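TRNA (cytosine(38)-C(5))-methyltransferase (Schizosaccharomyces pombe, PDB 6FDF) methylates carbon 5 of cytosine 38 in the anticodon loop of tRNA(Asp), using S-adenosyl-L-methionine as methyl donor, and lacks DNA-methylation activity. Local coordinates at residues A[22-32]-A[316-326]; A[112-122]-A[141-149]. One frame throughout, in Å; residues are numbered along the deposited sequence.

Contact 1 (A[22-32]-A[316-326]); sequences GMHYALNLANI and INVKVVSYLIS. With SAH (S-adenosyl-L-homocysteine), chain E; GOL (glycerol), chain G.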
# COMPACT_ATOMS: atom_id res chain seq x y z
N GLY A 22 4.66 2.86 -4.96
CA GLY A 22 3.24 2.72 -5.24
C GLY A 22 2.58 4.05 -5.56
O GLY A 22 1.77 4.13 -6.49
N MET A 23 2.91 5.11 -4.80
CA MET A 23 2.29 6.41 -5.04
C MET A 23 2.65 6.95 -6.42
O MET A 23 1.80 7.53 -7.11
CB MET A 23 2.72 7.42 -3.97
CG MET A 23 2.25 7.15 -2.55
SD MET A 23 0.46 7.37 -2.39
CE MET A 23 0.28 7.12 -0.62
N HIS A 24 3.90 6.76 -6.85
CA HIS A 24 4.30 7.19 -8.18
C HIS A 24 3.53 6.42 -9.25
O HIS A 24 3.07 7.00 -10.24
CB HIS A 24 5.81 7.00 -8.33
CG HIS A 24 6.41 7.69 -9.53
ND1 HIS A 24 7.74 8.07 -9.57
CD2 HIS A 24 5.88 8.05 -10.72
CE1 HIS A 24 7.99 8.64 -10.73
NE2 HIS A 24 6.89 8.64 -11.45
N TYR A 25 3.36 5.11 -9.05
CA TYR A 25 2.59 4.33 -10.02
C TYR A 25 1.14 4.80 -10.07
O TYR A 25 0.53 4.84 -11.14
CB TYR A 25 2.64 2.84 -9.67
CG TYR A 25 3.94 2.15 -10.06
CD1 TYR A 25 4.32 2.04 -11.38
CD2 TYR A 25 4.74 1.57 -9.09
CE1 TYR A 25 5.49 1.39 -11.74
CE2 TYR A 25 5.91 0.91 -9.43
CZ TYR A 25 6.28 0.83 -10.76
OH TYR A 25 7.45 0.19 -11.10
N ALA A 26 0.58 5.16 -8.91
CA ALA A 26 -0.80 5.64 -8.88
C ALA A 26 -0.93 7.00 -9.55
O ALA A 26 -1.93 7.27 -10.23
CB ALA A 26 -1.30 5.71 -7.43
N LEU A 27 0.08 7.87 -9.38
CA LEU A 27 0.09 9.14 -10.09
C LEU A 27 0.14 8.92 -11.60
O LEU A 27 -0.51 9.65 -12.36
CB LEU A 27 1.28 9.99 -9.64
CG LEU A 27 1.14 10.63 -8.25
CD1 LEU A 27 2.51 11.01 -7.71
CD2 LEU A 27 0.24 11.86 -8.31
N ASN A 28 0.90 7.92 -12.05
CA ASN A 28 0.97 7.60 -13.47
C ASN A 28 -0.40 7.19 -13.99
O ASN A 28 -0.83 7.63 -15.06
CB ASN A 28 1.98 6.48 -13.73
CG ASN A 28 3.42 6.91 -13.48
OD1 ASN A 28 3.73 8.10 -13.36
ND2 ASN A 28 4.31 5.93 -13.40
N LEU A 29 -1.10 6.32 -13.24
CA LEU A 29 -2.42 5.86 -13.64
C LEU A 29 -3.42 7.01 -13.70
O LEU A 29 -4.30 7.04 -14.58
CB LEU A 29 -2.92 4.81 -12.66
CG LEU A 29 -2.78 3.32 -12.96
CD1 LEU A 29 -3.36 2.54 -11.80
CD2 LEU A 29 -3.47 2.96 -14.26
N ALA A 30 -3.31 7.96 -12.78
CA ALA A 30 -4.24 9.08 -12.74
C ALA A 30 -3.95 10.11 -13.81
O ALA A 30 -4.67 11.11 -13.90
CB ALA A 30 -4.22 9.73 -11.36
N ASN A 31 -2.91 9.89 -14.63
CA ASN A 31 -2.51 10.82 -15.68
C ASN A 31 -2.25 12.21 -15.12
O ASN A 31 -2.59 13.23 -15.73
CB ASN A 31 -3.54 10.86 -16.81
CG ASN A 31 -3.66 9.52 -17.48
OD1 ASN A 31 -4.75 8.97 -17.63
ND2 ASN A 31 -2.52 8.97 -17.86
N ILE A 32 -1.62 12.25 -13.94
CA ILE A 32 -1.22 13.51 -13.32
C ILE A 32 0.10 13.92 -13.95
O ILE A 32 1.07 13.15 -13.92
CB ILE A 32 -1.08 13.37 -11.79
CG1 ILE A 32 -2.38 12.82 -11.19
CG2 ILE A 32 -0.72 14.69 -11.16
CD1 ILE A 32 -3.63 13.57 -11.63
N ILE A 316 0.94 0.02 -0.95
CA ILE A 316 -0.45 0.42 -1.14
C ILE A 316 -1.07 -0.42 -2.24
O ILE A 316 -0.38 -1.14 -2.96
CB ILE A 316 -0.54 1.91 -1.50
CG1 ILE A 316 0.19 2.16 -2.84
CG2 ILE A 316 0.02 2.76 -0.38
CD1 ILE A 316 -0.14 3.46 -3.50
N ASN A 317 -2.39 -0.31 -2.39
CA ASN A 317 -3.03 -0.72 -3.63
C ASN A 317 -3.00 0.46 -4.60
O ASN A 317 -3.60 1.51 -4.33
CB ASN A 317 -4.46 -1.20 -3.40
CG ASN A 317 -5.09 -1.72 -4.66
OD1 ASN A 317 -5.38 -0.95 -5.58
ND2 ASN A 317 -5.28 -3.05 -4.75
N VAL A 318 -2.31 0.26 -5.72
CA VAL A 318 -2.05 1.33 -6.69
C VAL A 318 -3.35 1.78 -7.36
O VAL A 318 -3.53 2.97 -7.65
CB VAL A 318 -1.03 0.83 -7.73
CG1 VAL A 318 -0.88 1.83 -8.87
CG2 VAL A 318 0.32 0.58 -7.06
N LYS A 319 -4.26 0.84 -7.63
CA LYS A 319 -5.53 1.17 -8.26
C LYS A 319 -6.37 2.08 -7.37
O LYS A 319 -6.83 3.14 -7.81
CB LYS A 319 -6.30 -0.10 -8.61
CG LYS A 319 -6.17 -0.55 -10.05
CD LYS A 319 -6.82 0.45 -10.99
CE LYS A 319 -6.52 0.11 -12.44
NZ LYS A 319 -6.88 1.23 -13.35
N VAL A 320 -6.61 1.66 -6.13
CA VAL A 320 -7.41 2.47 -5.20
C VAL A 320 -6.83 3.87 -5.05
O VAL A 320 -7.55 4.87 -5.12
CB VAL A 320 -7.55 1.76 -3.84
CG1 VAL A 320 -8.34 2.63 -2.87
CG2 VAL A 320 -8.25 0.40 -4.01
N VAL A 321 -5.51 3.96 -4.87
CA VAL A 321 -4.91 5.28 -4.68
C VAL A 321 -4.98 6.12 -5.95
O VAL A 321 -5.10 7.35 -5.87
CB VAL A 321 -3.47 5.12 -4.15
CG1 VAL A 321 -2.76 6.46 -4.07
CG2 VAL A 321 -3.52 4.47 -2.78
N SER A 322 -4.92 5.49 -7.13
CA SER A 322 -5.07 6.26 -8.37
C SER A 322 -6.42 6.98 -8.40
O SER A 322 -6.51 8.13 -8.85
CB SER A 322 -4.92 5.36 -9.60
OG SER A 322 -6.06 4.55 -9.83
N TYR A 323 -7.47 6.32 -7.92
CA TYR A 323 -8.78 6.96 -7.85
C TYR A 323 -8.79 8.11 -6.84
O TYR A 323 -9.36 9.17 -7.11
CB TYR A 323 -9.86 5.94 -7.48
CG TYR A 323 -10.02 4.76 -8.40
CD1 TYR A 323 -9.85 4.89 -9.77
CD2 TYR A 323 -10.35 3.51 -7.89
CE1 TYR A 323 -10.01 3.79 -10.61
CE2 TYR A 323 -10.51 2.42 -8.71
CZ TYR A 323 -10.34 2.56 -10.07
OH TYR A 323 -10.51 1.46 -10.88
N LEU A 324 -8.20 7.89 -5.66
CA LEU A 324 -8.18 8.94 -4.65
C LEU A 324 -7.35 10.13 -5.10
O LEU A 324 -7.70 11.28 -4.81
CB LEU A 324 -7.65 8.39 -3.32
CG LEU A 324 -8.57 7.38 -2.64
CD1 LEU A 324 -7.79 6.57 -1.65
CD2 LEU A 324 -9.76 8.07 -1.97
N ILE A 325 -6.24 9.88 -5.79
CA ILE A 325 -5.43 10.98 -6.32
C ILE A 325 -6.25 11.81 -7.30
O ILE A 325 -6.21 13.04 -7.28
CB ILE A 325 -4.14 10.44 -6.96
CG1 ILE A 325 -3.14 10.04 -5.87
CG2 ILE A 325 -3.52 11.47 -7.90
CD1 ILE A 325 -1.93 9.30 -6.40
N SER A 326 -6.98 11.14 -8.20
CA SER A 326 -7.84 11.84 -9.15
C SER A 326 -8.84 12.73 -8.44
O SER A 326 -9.04 13.89 -8.82
CB SER A 326 -8.56 10.82 -10.03
OG SER A 326 -7.64 10.09 -10.82
N SAH E . 3.97 3.41 0.40
CA SAH E . 5.15 2.68 -0.01
CB SAH E . 5.72 1.83 1.14
CG SAH E . 5.35 2.42 2.50
SD SAH E . 5.67 1.30 3.83
C SAH E . 4.85 1.83 -1.20
O SAH E . 3.71 1.92 -1.71
OXT SAH E . 5.76 1.09 -1.63
C5' SAH E . 6.45 2.48 4.87
C4' SAH E . 7.83 2.81 4.30
O4' SAH E . 8.35 3.89 5.07
C3' SAH E . 8.83 1.66 4.38
O3' SAH E . 9.43 1.45 3.11
C2' SAH E . 9.90 2.15 5.36
O2' SAH E . 11.22 1.78 4.93
C1' SAH E . 9.73 3.66 5.31
N9 SAH E . 10.04 4.35 6.58
C8 SAH E . 9.63 4.02 7.82
N7 SAH E . 10.12 4.89 8.73
C5 SAH E . 10.85 5.82 8.08
C6 SAH E . 11.63 7.02 8.44
N6 SAH E . 11.73 7.42 9.73
N1 SAH E . 12.23 7.69 7.43
C2 SAH E . 12.13 7.31 6.15
N3 SAH E . 11.44 6.22 5.75
C4 SAH E . 10.79 5.45 6.66
C1 GOL G . -5.96 2.64 -16.67
O1 GOL G . -6.96 1.99 -15.94
C2 GOL G . -6.51 4.01 -17.13
O2 GOL G . -7.68 4.37 -16.48
C3 GOL G . -5.34 5.01 -16.89
O3 GOL G . -5.88 6.29 -16.88
O HOH W 1 -6.90 12.03 -12.88
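Helix 22-29 and the start of helix 318-328 of the class I methyltransferase fold pack beside the S-adenosyl-L-homocysteine pocket, the axes of segments 22-29 and 318-326 8.0 Å apart at a crossing angle of -59°, with knobs-into-holes packing in both directions. At the crossing Ala26 CB drops among Val318, Val321, Ser322 and Ile325 and lies 3.5 Å from Val318 O; the two chains come closest here, Ala26 CA 4.3 Å from Ser322 CA. Val318 answers by wedging among Gly22, Tyr25, Ala26 and Leu29, its CG1 3.7 Å from Tyr25 CB. At the pocket end Ile316 CD1 rests on bare backbone, 3.5 Å from Gly22 C, while Ile316 N gives a weak bond to the carboxylate of S-adenosyl-L-homocysteine. Met23, bent at chi2 (-69°), lays SD across Val321 CG1 at 3.7 Å. Farther along, Ile325 CG2 meets Leu27 CD2 and Ile32 CG1. Ser326 OG donates to Ser322 O, touches Ala30 CB at 3.5 Å, and accepts from a water that also donates to Ala30 O. Asn317 OD1 caps the second helix through Val320 N. Strand 121-127 backs the pair through Leu123 under Met23, Val321 and Ile325, strand 11-16 meets Leu27 and Ile32, and Tyr170 of strand 168-175 touches Val320 and Val321.

Contact 2 (A[112-122]-A[141-149]); sequences LPHVNNLPEYI and KVLRNCGYN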
# COMPACT_ATOMS: atom_id res chain seq x y z
N LEU A 112 5.41 21.07 9.55
CA LEU A 112 4.49 21.61 8.55
C LEU A 112 4.10 23.06 8.77
O LEU A 112 4.12 23.83 7.80
CB LEU A 112 3.25 20.70 8.50
CG LEU A 112 2.07 21.16 7.64
CD1 LEU A 112 2.48 21.21 6.18
CD2 LEU A 112 0.89 20.21 7.84
N PRO A 113 3.74 23.51 9.98
CA PRO A 113 3.32 24.92 10.15
C PRO A 113 4.44 25.93 9.96
O PRO A 113 4.16 27.14 9.95
CB PRO A 113 2.80 24.96 11.60
CG PRO A 113 2.55 23.53 11.97
CD PRO A 113 3.57 22.75 11.24
N HIS A 114 5.67 25.48 9.81
CA HIS A 114 6.82 26.36 9.70
C HIS A 114 7.30 26.55 8.27
O HIS A 114 8.26 27.29 8.05
CB HIS A 114 7.98 25.83 10.54
CG HIS A 114 7.76 25.93 12.02
ND1 HIS A 114 7.20 24.90 12.76
CD2 HIS A 114 8.03 26.92 12.90
CE1 HIS A 114 7.14 25.26 14.03
NE2 HIS A 114 7.64 26.47 14.14
N VAL A 115 6.67 25.89 7.29
CA VAL A 115 7.19 25.94 5.92
C VAL A 115 6.80 27.25 5.25
O VAL A 115 5.83 27.91 5.63
CB VAL A 115 6.72 24.72 5.09
CG1 VAL A 115 7.18 23.41 5.74
CG2 VAL A 115 5.21 24.76 4.89
N ASN A 116 7.58 27.64 4.24
CA ASN A 116 7.31 28.88 3.52
C ASN A 116 5.98 28.80 2.78
O ASN A 116 5.21 29.77 2.77
CB ASN A 116 8.44 29.17 2.54
CG ASN A 116 9.65 29.79 3.20
OD1 ASN A 116 9.53 30.59 4.13
ND2 ASN A 116 10.83 29.43 2.72
N ASN A 117 5.70 27.67 2.13
CA ASN A 117 4.53 27.51 1.28
C ASN A 117 3.87 26.17 1.61
O ASN A 117 4.36 25.12 1.18
CB ASN A 117 4.89 27.59 -0.19
CG ASN A 117 5.57 28.89 -0.55
OD1 ASN A 117 6.76 28.93 -0.86
ND2 ASN A 117 4.80 29.98 -0.51
N LEU A 118 2.81 26.21 2.41
CA LEU A 118 2.09 25.00 2.75
C LEU A 118 1.71 24.24 1.48
O LEU A 118 1.27 24.87 0.50
CB LEU A 118 0.83 25.33 3.56
CG LEU A 118 0.99 25.85 4.98
CD1 LEU A 118 -0.34 26.38 5.48
CD2 LEU A 118 1.49 24.73 5.87
N PRO A 119 1.87 22.92 1.45
CA PRO A 119 1.40 22.18 0.27
C PRO A 119 -0.10 22.33 0.13
O PRO A 119 -0.84 22.37 1.11
CB PRO A 119 1.80 20.73 0.59
CG PRO A 119 1.93 20.68 2.08
CD PRO A 119 2.43 22.04 2.48
N GLU A 120 -0.56 22.45 -1.11
CA GLU A 120 -1.98 22.62 -1.34
C GLU A 120 -2.74 21.32 -1.21
O GLU A 120 -3.96 21.34 -1.02
CB GLU A 120 -2.21 23.28 -2.70
CG GLU A 120 -1.73 24.72 -2.74
CD GLU A 120 -1.92 25.39 -4.09
OE1 GLU A 120 -2.41 24.73 -5.02
OE2 GLU A 120 -1.58 26.59 -4.21
N TYR A 121 -2.06 20.18 -1.34
CA TYR A 121 -2.71 18.88 -1.28
C TYR A 121 -1.84 17.91 -0.48
O TYR A 121 -0.62 17.88 -0.65
CB TYR A 121 -2.96 18.31 -2.68
CG TYR A 121 -3.76 19.24 -3.56
CD1 TYR A 121 -3.14 20.26 -4.27
CD2 TYR A 121 -5.14 19.13 -3.63
CE1 TYR A 121 -3.88 21.13 -5.06
CE2 TYR A 121 -5.88 20.00 -4.41
CZ TYR A 121 -5.24 20.99 -5.12
OH TYR A 121 -5.98 21.85 -5.89
N ILE A 122 -2.48 17.11 0.36
CA ILE A 122 -1.80 16.08 1.14
C ILE A 122 -2.62 14.80 1.06
O ILE A 122 -3.85 14.84 1.21
CB ILE A 122 -1.60 16.49 2.61
CG1 ILE A 122 -0.83 17.81 2.69
CG2 ILE A 122 -0.89 15.40 3.38
CD1 ILE A 122 -0.74 18.36 4.10
N LYS A 141 -5.80 17.85 14.08
CA LYS A 141 -5.69 19.13 14.77
C LYS A 141 -4.77 20.09 14.02
O LYS A 141 -5.14 21.25 13.79
CB LYS A 141 -5.18 18.88 16.20
CG LYS A 141 -5.36 20.04 17.15
CD LYS A 141 -5.56 19.53 18.58
CE LYS A 141 -4.56 18.44 18.95
NZ LYS A 141 -4.76 17.96 20.35
N VAL A 142 -3.58 19.64 13.63
CA VAL A 142 -2.65 20.55 12.97
C VAL A 142 -3.14 20.90 11.56
O VAL A 142 -2.96 22.03 11.09
CB VAL A 142 -1.22 19.98 12.96
CG1 VAL A 142 -1.12 18.73 12.09
CG2 VAL A 142 -0.23 21.05 12.50
N LEU A 143 -3.77 19.94 10.87
CA LEU A 143 -4.29 20.22 9.54
C LEU A 143 -5.43 21.23 9.60
O LEU A 143 -5.47 22.19 8.82
CB LEU A 143 -4.75 18.93 8.86
CG LEU A 143 -3.65 17.93 8.48
CD1 LEU A 143 -4.23 16.75 7.69
CD2 LEU A 143 -2.54 18.61 7.68
N ARG A 144 -6.37 21.03 10.53
CA ARG A 144 -7.44 22.01 10.73
C ARG A 144 -6.88 23.39 11.06
O ARG A 144 -7.31 24.41 10.51
CB ARG A 144 -8.39 21.54 11.83
CG ARG A 144 -9.37 22.61 12.32
CD ARG A 144 -10.21 22.16 13.52
NE ARG A 144 -9.50 22.23 14.79
CZ ARG A 144 -9.20 21.18 15.55
NH1 ARG A 144 -9.54 19.96 15.16
NH2 ARG A 144 -8.55 21.36 16.69
N ASN A 145 -5.88 23.44 11.95
CA ASN A 145 -5.30 24.73 12.33
C ASN A 145 -4.54 25.38 11.19
O ASN A 145 -4.44 26.62 11.14
CB ASN A 145 -4.40 24.55 13.56
CG ASN A 145 -5.19 24.34 14.82
OD1 ASN A 145 -6.40 24.58 14.87
ND2 ASN A 145 -4.52 23.89 15.87
N CYS A 146 -3.97 24.60 10.28
CA CYS A 146 -3.28 25.15 9.12
C CYS A 146 -4.20 25.34 7.92
O CYS A 146 -3.71 25.53 6.80
CB CYS A 146 -2.09 24.27 8.74
SG CYS A 146 -0.71 24.36 9.90
N GLY A 147 -5.52 25.30 8.12
CA GLY A 147 -6.45 25.69 7.08
C GLY A 147 -6.81 24.61 6.09
O GLY A 147 -7.39 24.92 5.04
N TYR A 148 -6.50 23.35 6.38
CA TYR A 148 -6.84 22.26 5.47
C TYR A 148 -8.27 21.77 5.68
O TYR A 148 -8.78 21.74 6.81
CB TYR A 148 -5.88 21.08 5.63
CG TYR A 148 -4.49 21.36 5.11
CD1 TYR A 148 -3.53 21.96 5.92
CD2 TYR A 148 -4.14 21.03 3.80
CE1 TYR A 148 -2.27 22.22 5.45
CE2 TYR A 148 -2.87 21.29 3.32
CZ TYR A 148 -1.94 21.89 4.15
OH TYR A 148 -0.67 22.16 3.70
N ASN A 149 -8.89 21.38 4.58
CA ASN A 149 -10.15 20.64 4.56
C ASN A 149 -9.80 19.16 4.41
O ASN A 149 -9.28 18.75 3.37
CB ASN A 149 -11.04 21.13 3.42
CG ASN A 149 -12.45 20.55 3.47
OD1 ASN A 149 -12.63 19.37 3.76
ND2 ASN A 149 -13.44 21.38 3.15
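Leu112, Ile122 and Leu143 meet in the apolar centre, where Leu143 CD2 lies 3.8 Å from Leu112 CD2 and 4.0 Å from Ile122 CD1. The two leucines cross at about a right angle, and Leu112 reaches over because its CG stands anti to the backbone N (chi1 173°). Ile122 CD1 also approaches the Tyr148 ring obliquely, 3.7 Å from CE2. Toward the surface Pro113 packs against the end of helix 134-145, its CG 3.8 Å from Val142 CG2 and its CB beside Cys146 SG. Leu118 covers the turn after the helix, CD1 3.7 Å from Cys146 O and CB close to the tyrosine hydroxyl. That turn is a Schellman motif with Gly147 at positive phi; Tyr148 N bonds back to Leu143 O, and the chain then enters strand 148-155 with the ring directed at the loop before strand 121-127. At the polar edge Tyr148 OH donates to Pro119 O at 2.6 Å, meeting a lone pair of that oxygen in the carbonyl plane at a C=O...donor angle of 139°. Pro119 O lies at the ring edge near its plane, and Pro119 CD sits 3.3 Å from the hydroxyl. A phenylalanine in place of Tyr148 would probably leave Pro119 O without this donor. One directed bond in an otherwise apolar contact thus satisfies the hydroxyl of a buried tyrosine and joins the loop before strand 121-127 to the start of strand 148-155.

Overall arrangement
Contacts 1 and 2 have centres 22 Å apart and do not touch, their nearest atoms being about 7 Å from each other. Along the chain 22-32 comes first, then 112-122 and 141-149, and finally 316-326, so contact 1 brings together early and late parts while contact 2 joins parts close in sequence. Contact 1 packs on the seven-stranded mixed sheet, and contact 2 includes the starts of two of its strands: strand 121-127, which begins in contact 2, carries Leu123 beneath the helices of contact 1, and strand 168-175 touches both. Contact 1 borders the S-adenosyl-L-homocysteine pocket; contact 2 lies farther out, where the edge strand 148-155 starts. The same sheet therefore connects the pocket-side helix pair with its peripheral helix-to-strand turn.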